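Local coordinates for protein pumilio homolog 23 (PDB 5WZJ) that binds 18S rRNA sequence-specifically through pumilio repeats packed into a right-handed superhelix, and probably regulates translation and mRNA stability, at residues I524-L529 / L548-A554; L451-A456 / R487-K491; L384-C389 / I398-L402. All coordinates share one frame; numbering follows the deposited sequence.

Interaction 1. Residues I524-L529 / L548-A554; sequences IASELL and LDIDGYA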
loop_
_atom_site.group_PDB
_atom_site.type_symbol
_atom_site.label_atom_id
_atom_site.label_comp_id
_atom_site.label_asym_id
_atom_site.label_seq_id
_atom_site.Cartn_x
_atom_site.Cartn_y
_atom_site.Cartn_z
ATOM N N ILE A 524 -30.604 6.753 19.474
ATOM C CA ILE A 524 -29.266 6.156 19.488
ATOM C C ILE A 524 -28.654 6.249 20.882
ATOM O O ILE A 524 -28.052 5.290 21.383
ATOM C CB ILE A 524 -28.359 6.830 18.442
ATOM C CG1 ILE A 524 -28.809 6.491 17.018
ATOM C CG2 ILE A 524 -26.890 6.414 18.659
ATOM C CD1 ILE A 524 -28.200 7.423 15.975
ATOM N N ALA A 525 -28.767 7.420 21.515
ATOM C CA ALA A 525 -28.180 7.603 22.840
ATOM C C ALA A 525 -28.812 6.654 23.845
ATOM O O ALA A 525 -28.122 6.076 24.698
ATOM C CB ALA A 525 -28.343 9.056 23.286
ATOM N N SER A 526 -30.126 6.464 23.738
ATOM C CA SER A 526 -30.833 5.538 24.609
ATOM C C SER A 526 -30.333 4.106 24.424
ATOM O O SER A 526 -30.213 3.347 25.394
ATOM C CB SER A 526 -32.332 5.644 24.320
ATOM O OG SER A 526 -33.087 4.791 25.153
ATOM N N GLU A 527 -30.034 3.714 23.180
ATOM C CA GLU A 527 -29.561 2.355 22.939
ATOM C C GLU A 527 -28.149 2.147 23.485
ATOM O O GLU A 527 -27.849 1.088 24.050
ATOM C CB GLU A 527 -29.626 2.029 21.446
ATOM C CG GLU A 527 -31.054 1.896 20.941
ATOM C CD GLU A 527 -31.135 1.427 19.493
ATOM O OE1 GLU A 527 -32.018 1.916 18.751
ATOM O OE2 GLU A 527 -30.323 0.568 19.096
ATOM N N LEU A 528 -27.267 3.140 23.332
ATOM C CA LEU A 528 -25.924 2.997 23.891
ATOM C C LEU A 528 -25.964 2.964 25.414
ATOM O O LEU A 528 -25.131 2.303 26.048
ATOM C CB LEU A 528 -25.016 4.132 23.425
ATOM C CG LEU A 528 -24.801 4.303 21.916
ATOM C CD1 LEU A 528 -23.527 5.078 21.640
ATOM C CD2 LEU A 528 -24.792 2.961 21.213
ATOM N N LEU A 529 -26.919 3.678 26.009
ATOM C CA LEU A 529 -27.080 3.653 27.456
ATOM C C LEU A 529 -27.306 2.229 27.963
ATOM O O LEU A 529 -26.732 1.829 28.981
ATOM C CB LEU A 529 -28.236 4.576 27.844
ATOM C CG LEU A 529 -28.394 5.019 29.293
ATOM C CD1 LEU A 529 -27.044 5.377 29.902
ATOM C CD2 LEU A 529 -29.348 6.203 29.338
ATOM N N LEU A 548 -20.745 11.358 22.226
ATOM C CA LEU A 548 -22.198 11.451 22.294
ATOM C C LEU A 548 -22.694 11.898 23.668
ATOM O O LEU A 548 -23.903 12.049 23.843
ATOM C CB LEU A 548 -22.841 10.111 21.919
ATOM C CG LEU A 548 -23.022 9.815 20.416
ATOM C CD1 LEU A 548 -21.724 9.972 19.643
ATOM C CD2 LEU A 548 -23.614 8.422 20.177
ATOM N N ASP A 549 -21.792 12.112 24.630
ATOM C CA ASP A 549 -22.142 12.551 25.984
ATOM C C ASP A 549 -23.213 11.654 26.594
ATOM O O ASP A 549 -24.262 12.111 27.049
ATOM C CB ASP A 549 -22.586 14.018 25.989
ATOM C CG ASP A 549 -22.756 14.571 27.394
ATOM O OD1 ASP A 549 -22.266 13.942 28.361
ATOM O OD2 ASP A 549 -23.391 15.635 27.529
ATOM N N ILE A 550 -22.945 10.348 26.587
ATOM C CA ILE A 550 -23.952 9.396 27.035
ATOM C C ILE A 550 -24.232 9.581 28.523
ATOM O O ILE A 550 -25.381 9.464 28.968
ATOM C CB ILE A 550 -23.513 7.959 26.687
ATOM C CG1 ILE A 550 -23.439 7.789 25.163
ATOM C CG2 ILE A 550 -24.481 6.930 27.257
ATOM C CD1 ILE A 550 -24.779 8.086 24.442
ATOM N N ASP A 551 -23.197 9.904 29.306
ATOM C CA ASP A 551 -23.397 10.164 30.732
ATOM C C ASP A 551 -24.324 11.357 30.955
ATOM O O ASP A 551 -25.198 11.315 31.829
ATOM C CB ASP A 551 -22.052 10.404 31.425
ATOM C CG ASP A 551 -21.216 9.140 31.549
ATOM O OD1 ASP A 551 -21.788 8.031 31.515
ATOM O OD2 ASP A 551 -19.984 9.262 31.694
ATOM N N GLY A 552 -24.147 12.429 30.172
ATOM C CA GLY A 552 -25.007 13.596 30.316
ATOM C C GLY A 552 -26.444 13.324 29.912
ATOM O O GLY A 552 -27.379 13.876 30.500
ATOM N N TYR A 553 -26.641 12.476 28.898
ATOM C CA TYR A 553 -27.989 12.065 28.526
ATOM C C TYR A 553 -28.671 11.303 29.660
ATOM O O TYR A 553 -29.859 11.512 29.934
ATOM C CB TYR A 553 -27.959 11.208 27.252
ATOM C CG TYR A 553 -29.311 10.630 26.920
ATOM C CD1 TYR A 553 -30.357 11.453 26.515
ATOM C CD2 TYR A 553 -29.559 9.269 27.053
ATOM C CE1 TYR A 553 -31.605 10.931 26.229
ATOM C CE2 TYR A 553 -30.808 8.736 26.769
ATOM C CZ TYR A 553 -31.826 9.570 26.359
ATOM O OH TYR A 553 -33.073 9.049 26.082
ATOM N N ALA A 554 -27.936 10.412 30.330
ATOM C CA ALA A 554 -28.528 9.653 31.428
ATOM C C ALA A 554 -28.868 10.552 32.612
ATOM O O ALA A 554 -29.936 10.411 33.220
ATOM C CB ALA A 554 -27.577 8.538 31.867
#
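Ala525 presses its methyl onto one face of the Tyr553 ring, a CH-pi contact in the C-terminal part of the all-helical pumilio superhelix, where helix 518-530 meets the short helix 550-555. The CB of Ala525 stands 4.2 Å from the centroid of the Tyr553 ring, 19° off the normal and displaced toward the rim. With CG anti to the backbone N of Tyr553 (chi1 173°), the ring swings across to helix 518-530, and its far end passes beside Ser526. The two helix segments are nearly perpendicular, at 97°.

Ile550 fills the middle: its CD1 rests 3.8 Å from Ala525 CA. The Ile550 and Leu529 side chains run past each other in opposite directions. Leu529 splits its two methyls, CD1 to Ile550 CG2 and CD2 to Tyr553 CD2, both also touching Ala554 CB. The contacts between the segments are largely apolar, and the phenol oxygen of Tyr553 has a weak hydrogen bond to Glu522. Trp560 of helix 557-565 meets the Tyr553 ring edge-to-face.

Between helices 541-547 and 550-555, Asp549 closes the first with a Schellman motif and caps the second, Gly552 N meeting its OD1 at 3.0 Å from above the carboxylate plane. Deeper in, Leu548 and Leu528 cross at about a right angle, with CD2 of Leu548 3.7 Å from CD1 of Leu528.

Interaction 2. Residues L451-A456 / R487-K491; sequences LTSMKA and RLIIK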
loop_
_atom_site.group_PDB
_atom_site.type_symbol
_atom_site.label_atom_id
_atom_site.label_comp_id
_atom_site.label_asym_id
_atom_site.label_seq_id
_atom_site.Cartn_x
_atom_site.Cartn_y
_atom_site.Cartn_z
ATOM N N LEU A 451 -29.637 0.569 -2.094
ATOM C CA LEU A 451 -29.148 0.548 -0.715
ATOM C C LEU A 451 -30.254 0.914 0.268
ATOM O O LEU A 451 -30.422 0.250 1.299
ATOM C CB LEU A 451 -27.961 1.501 -0.538
ATOM C CG LEU A 451 -27.405 1.584 0.897
ATOM C CD1 LEU A 451 -26.733 0.274 1.313
ATOM C CD2 LEU A 451 -26.415 2.736 1.061
ATOM N N THR A 452 -30.993 1.999 -0.007
ATOM C CA THR A 452 -32.009 2.429 0.958
ATOM C C THR A 452 -33.244 1.540 0.950
ATOM O O THR A 452 -34.051 1.641 1.883
ATOM C CB THR A 452 -32.452 3.874 0.719
ATOM O OG1 THR A 452 -33.004 3.999 -0.599
ATOM C CG2 THR A 452 -31.275 4.833 0.884
ATOM N N SER A 453 -33.411 0.691 -0.072
ATOM C CA SER A 453 -34.507 -0.279 -0.112
ATOM C C SER A 453 -34.222 -1.544 0.673
ATOM O O SER A 453 -35.165 -2.275 0.977
ATOM C CB SER A 453 -34.820 -0.708 -1.550
ATOM O OG SER A 453 -35.376 0.369 -2.279
ATOM N N MET A 454 -32.955 -1.854 0.946
ATOM C CA MET A 454 -32.629 -3.113 1.606
ATOM C C MET A 454 -33.362 -3.201 2.938
ATOM O O MET A 454 -33.526 -2.202 3.643
ATOM C CB MET A 454 -31.112 -3.238 1.823
ATOM C CG MET A 454 -30.315 -3.540 0.551
ATOM S SD MET A 454 -28.530 -3.379 0.819
ATOM C CE MET A 454 -28.278 -4.452 2.223
ATOM N N LYS A 455 -33.823 -4.404 3.272
ATOM C CA LYS A 455 -34.607 -4.549 4.484
ATOM C C LYS A 455 -33.701 -4.424 5.702
ATOM O O LYS A 455 -32.475 -4.571 5.621
ATOM C CB LYS A 455 -35.355 -5.884 4.489
ATOM C CG LYS A 455 -34.455 -7.103 4.430
ATOM C CD LYS A 455 -35.289 -8.380 4.332
ATOM C CE LYS A 455 -34.409 -9.607 4.174
ATOM N NZ LYS A 455 -35.203 -10.870 4.093
ATOM N N ALA A 456 -34.332 -4.143 6.846
ATOM C CA ALA A 456 -33.597 -3.798 8.061
ATOM C C ALA A 456 -32.535 -4.834 8.395
ATOM O O ALA A 456 -31.397 -4.480 8.732
ATOM C CB ALA A 456 -34.577 -3.630 9.235
ATOM N N ARG A 487 -34.092 7.354 6.046
ATOM C CA ARG A 487 -34.767 6.074 5.885
ATOM C C ARG A 487 -33.842 4.914 6.246
ATOM O O ARG A 487 -34.265 3.959 6.908
ATOM C CB ARG A 487 -35.279 5.928 4.450
ATOM C CG ARG A 487 -35.881 4.537 4.176
ATOM C CD ARG A 487 -36.226 4.341 2.711
ATOM N NE ARG A 487 -36.863 3.042 2.502
ATOM C CZ ARG A 487 -37.062 2.497 1.309
ATOM N NH1 ARG A 487 -36.672 3.146 0.216
ATOM N NH2 ARG A 487 -37.654 1.311 1.215
ATOM N N LEU A 488 -32.578 4.973 5.814
ATOM C CA LEU A 488 -31.645 3.897 6.134
ATOM C C LEU A 488 -31.316 3.886 7.619
ATOM O O LEU A 488 -31.294 2.826 8.252
ATOM C CB LEU A 488 -30.359 4.030 5.296
ATOM C CG LEU A 488 -29.314 2.922 5.536
ATOM C CD1 LEU A 488 -28.618 2.535 4.251
ATOM C CD2 LEU A 488 -28.280 3.327 6.579
ATOM N N ILE A 489 -31.026 5.056 8.186
ATOM C CA ILE A 489 -30.664 5.127 9.599
ATOM C C ILE A 489 -31.771 4.540 10.466
ATOM O O ILE A 489 -31.506 3.795 11.420
ATOM C CB ILE A 489 -30.348 6.584 9.984
ATOM C CG1 ILE A 489 -29.061 7.043 9.282
ATOM C CG2 ILE A 489 -30.223 6.730 11.515
ATOM C CD1 ILE A 489 -28.740 8.526 9.474
ATOM N N ILE A 490 -33.030 4.847 10.137
ATOM C CA ILE A 490 -34.148 4.316 10.919
ATOM C C ILE A 490 -34.158 2.793 10.897
ATOM O O ILE A 490 -34.498 2.150 11.899
ATOM C CB ILE A 490 -35.480 4.917 10.417
ATOM C CG1 ILE A 490 -35.562 6.376 10.861
ATOM C CG2 ILE A 490 -36.693 4.124 10.948
ATOM C CD1 ILE A 490 -36.672 7.186 10.194
ATOM N N LYS A 491 -33.753 2.183 9.784
ATOM C CA LYS A 491 -33.770 0.725 9.783
ATOM C C LYS A 491 -32.634 0.117 10.601
ATOM O O LYS A 491 -32.599 -1.108 10.755
ATOM C CB LYS A 491 -33.756 0.205 8.343
ATOM C CG LYS A 491 -35.165 0.314 7.717
ATOM C CD LYS A 491 -35.250 -0.301 6.344
ATOM C CE LYS A 491 -34.706 0.643 5.281
ATOM N NZ LYS A 491 -35.113 0.151 3.922
HETATM O O HOH W 1 -35.382 5.635 -0.473
HETATM O O HOH W 2 -38.236 0.264 -1.613
#
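Lys491 reaches over to the end of helix 445-453 and gives its ammonium to two backbone carbonyls there. Its NZ lies 2.7 Å from Thr452 O and 2.9 Å from Met454 O; the donor stands 34° from the first carbonyl plane and 36° out of the second. A bend at chi3 (-80°) turns the end of the lysine chain toward both oxygens, while its CB packs against Ala456.

Arg487 uses the same carbonyl differently. Thr452 O sits over the centre of one guanidinium face, 3.1 Å above the plane, without a hydrogen bond to it. NH1 and NH2 point to two waters lying at the edge, in the guanidinium plane: NH1 donates to one that in turn donates to Thr452 OG1, and NH2 to another that does the same for Ser453 OG. Those hydroxyls also bond back into their own helix, to Ile448 O and Thr449 O respectively.

In the buried part of the contact, Leu488 CD1 rests 3.7 Å from Leu451 CG, next to Phe475 and Ile472 of helix 468-477. The contact thus joins the ends of two helices around Pumilio 7, and with two cationic side chains beside it, Thr452 O is probably polarised.

Interaction 3. Residues L384-C389 / I398-L402; sequences LVGAVC and ILPRL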
loop_
_atom_site.group_PDB
_atom_site.type_symbol
_atom_site.label_atom_id
_atom_site.label_comp_id
_atom_site.label_asym_id
_atom_site.label_seq_id
_atom_site.Cartn_x
_atom_site.Cartn_y
_atom_site.Cartn_z
ATOM N N LEU A 384 -21.569 -0.728 -14.801
ATOM C CA LEU A 384 -21.434 -1.619 -13.651
ATOM C C LEU A 384 -22.774 -2.261 -13.292
ATOM O O LEU A 384 -22.841 -3.472 -13.047
ATOM C CB LEU A 384 -20.865 -0.864 -12.451
ATOM C CG LEU A 384 -20.796 -1.698 -11.168
ATOM C CD1 LEU A 384 -19.931 -2.961 -11.356
ATOM C CD2 LEU A 384 -20.297 -0.867 -9.985
ATOM N N VAL A 385 -23.854 -1.469 -13.256
ATOM C CA VAL A 385 -25.175 -2.039 -12.958
ATOM C C VAL A 385 -25.517 -3.144 -13.947
ATOM O O VAL A 385 -25.928 -4.245 -13.562
ATOM C CB VAL A 385 -26.270 -0.960 -12.978
ATOM C CG1 VAL A 385 -27.619 -1.616 -12.675
ATOM C CG2 VAL A 385 -25.972 0.160 -11.989
ATOM N N GLY A 386 -25.377 -2.849 -15.241
ATOM C CA GLY A 386 -25.724 -3.818 -16.263
ATOM C C GLY A 386 -24.849 -5.051 -16.234
ATOM O O GLY A 386 -25.292 -6.139 -16.610
ATOM N N ALA A 387 -23.607 -4.912 -15.772
ATOM C CA ALA A 387 -22.750 -6.085 -15.659
ATOM C C ALA A 387 -23.211 -7.015 -14.546
ATOM O O ALA A 387 -22.975 -8.227 -14.616
ATOM C CB ALA A 387 -21.302 -5.663 -15.407
ATOM N N VAL A 388 -23.851 -6.477 -13.514
ATOM C CA VAL A 388 -24.179 -7.273 -12.333
ATOM C C VAL A 388 -25.644 -7.687 -12.382
ATOM O O VAL A 388 -26.019 -8.751 -11.873
ATOM C CB VAL A 388 -23.858 -6.491 -11.045
ATOM C CG1 VAL A 388 -24.304 -7.262 -9.817
ATOM C CG2 VAL A 388 -22.357 -6.190 -10.972
ATOM N N CYS A 389 -26.473 -6.854 -13.009
ATOM C CA CYS A 389 -27.922 -7.047 -13.070
ATOM C C CYS A 389 -28.350 -7.057 -14.536
ATOM O O CYS A 389 -28.554 -5.997 -15.133
ATOM C CB CYS A 389 -28.638 -5.946 -12.299
ATOM S SG CYS A 389 -28.104 -5.833 -10.583
ATOM N N ILE A 398 -28.632 -4.528 -6.906
ATOM C CA ILE A 398 -27.250 -4.190 -7.231
ATOM C C ILE A 398 -26.397 -4.120 -5.964
ATOM O O ILE A 398 -25.259 -4.602 -5.943
ATOM C CB ILE A 398 -27.191 -2.894 -8.064
ATOM C CG1 ILE A 398 -25.743 -2.529 -8.397
ATOM C CG2 ILE A 398 -27.857 -1.764 -7.346
ATOM C CD1 ILE A 398 -25.032 -3.581 -9.227
ATOM N N LEU A 399 -26.939 -3.558 -4.874
ATOM C CA LEU A 399 -26.145 -3.446 -3.652
ATOM C C LEU A 399 -25.823 -4.800 -3.060
ATOM O O LEU A 399 -24.623 -5.099 -2.844
ATOM C CB LEU A 399 -26.841 -2.517 -2.645
ATOM C CG LEU A 399 -26.071 -1.251 -2.254
ATOM C CD1 LEU A 399 -24.683 -1.591 -1.681
ATOM C CD2 LEU A 399 -25.946 -0.307 -3.456
ATOM N N PRO A 400 -26.780 -5.692 -2.757
ATOM C CA PRO A 400 -26.414 -7.006 -2.214
ATOM C C PRO A 400 -25.420 -7.769 -3.075
ATOM O O PRO A 400 -24.514 -8.419 -2.543
ATOM C CB PRO A 400 -27.755 -7.753 -2.137
ATOM C CG PRO A 400 -28.782 -6.694 -2.041
ATOM C CD PRO A 400 -28.250 -5.539 -2.859
ATOM N N ARG A 401 -25.568 -7.707 -4.398
ATOM C CA ARG A 401 -24.674 -8.475 -5.251
ATOM C C ARG A 401 -23.254 -7.925 -5.216
ATOM O O ARG A 401 -22.298 -8.700 -5.281
ATOM C CB ARG A 401 -25.213 -8.513 -6.680
ATOM C CG ARG A 401 -26.542 -9.275 -6.793
ATOM C CD ARG A 401 -27.108 -9.232 -8.185
ATOM N NE ARG A 401 -28.373 -9.960 -8.262
ATOM C CZ ARG A 401 -28.989 -10.274 -9.398
ATOM N NH1 ARG A 401 -28.455 -9.931 -10.567
ATOM N NH2 ARG A 401 -30.137 -10.941 -9.365
ATOM N N LEU A 402 -23.091 -6.608 -5.092
ATOM C CA LEU A 402 -21.737 -6.063 -5.017
ATOM C C LEU A 402 -21.126 -6.271 -3.637
ATOM O O LEU A 402 -19.923 -6.534 -3.524
ATOM C CB LEU A 402 -21.738 -4.576 -5.377
ATOM C CG LEU A 402 -21.770 -4.258 -6.874
ATOM C CD1 LEU A 402 -22.093 -2.797 -7.096
ATOM C CD2 LEU A 402 -20.455 -4.625 -7.551
#
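The guanidinium of Arg401 meets Val388 O at its edge, essentially in the guanidinium plane. NH1 donates to Val388 O at 3.0 Å, with an N-H...O angle of 144°, while Cys389 CA approaches the group obliquely. The arginine chain, extended from CG to NE and running past Val388 in the opposite direction, brings its guanidinium to the carbonyl that ends helix 377-388. Alongside, Val388 CG1 packs tightly on Arg401 CB at 3.5 Å.

Ile398 sends its CD1 to Val388 CB, 3.6 Å away, the two side chains crossing at about a right angle. CG1 of Ile398 lies anti to the backbone N (chi1 179°) and directs that methyl toward Val388. Cys389 SG settles 3.8 Å from Ile398 CA, and Leu384 meets Leu402 tip to tip through their methyls.

All seven touching residues are buried. The contact joins two consecutive helices of the all-helical pumilio superhelix, 377-388 and 398-403, whose segments cross at 74°. Other helices enclose the pair: Leu355 of helix 351-356 touches Leu384 and Val388, Tyr447 of helix 445-453 touches Leu384, Val385 and Ile398, and from helix 427-436 Ile432 packs on Leu384 and Leu433 on Leu402.

In the fold
Along the chain the order is interaction 3, then 2, then 1, each closing before the next opens, all within the PUM-HD range. Interactions 3 and 2 have centres about 18 Å apart and touch: Leu399 packs on Leu451 and Met454, so helices 398-403 and 445-453 connect them directly. Interaction 1 lies farther on, its centre about 23 Å from that of interaction 2 and about 38 Å from that of interaction 3, without touching either. The three are thus spaced along the C-terminal half of the superhelix, joining its helices to one another. None touches the bound RNA, their nearest atoms being about 9 to 12 Å from it.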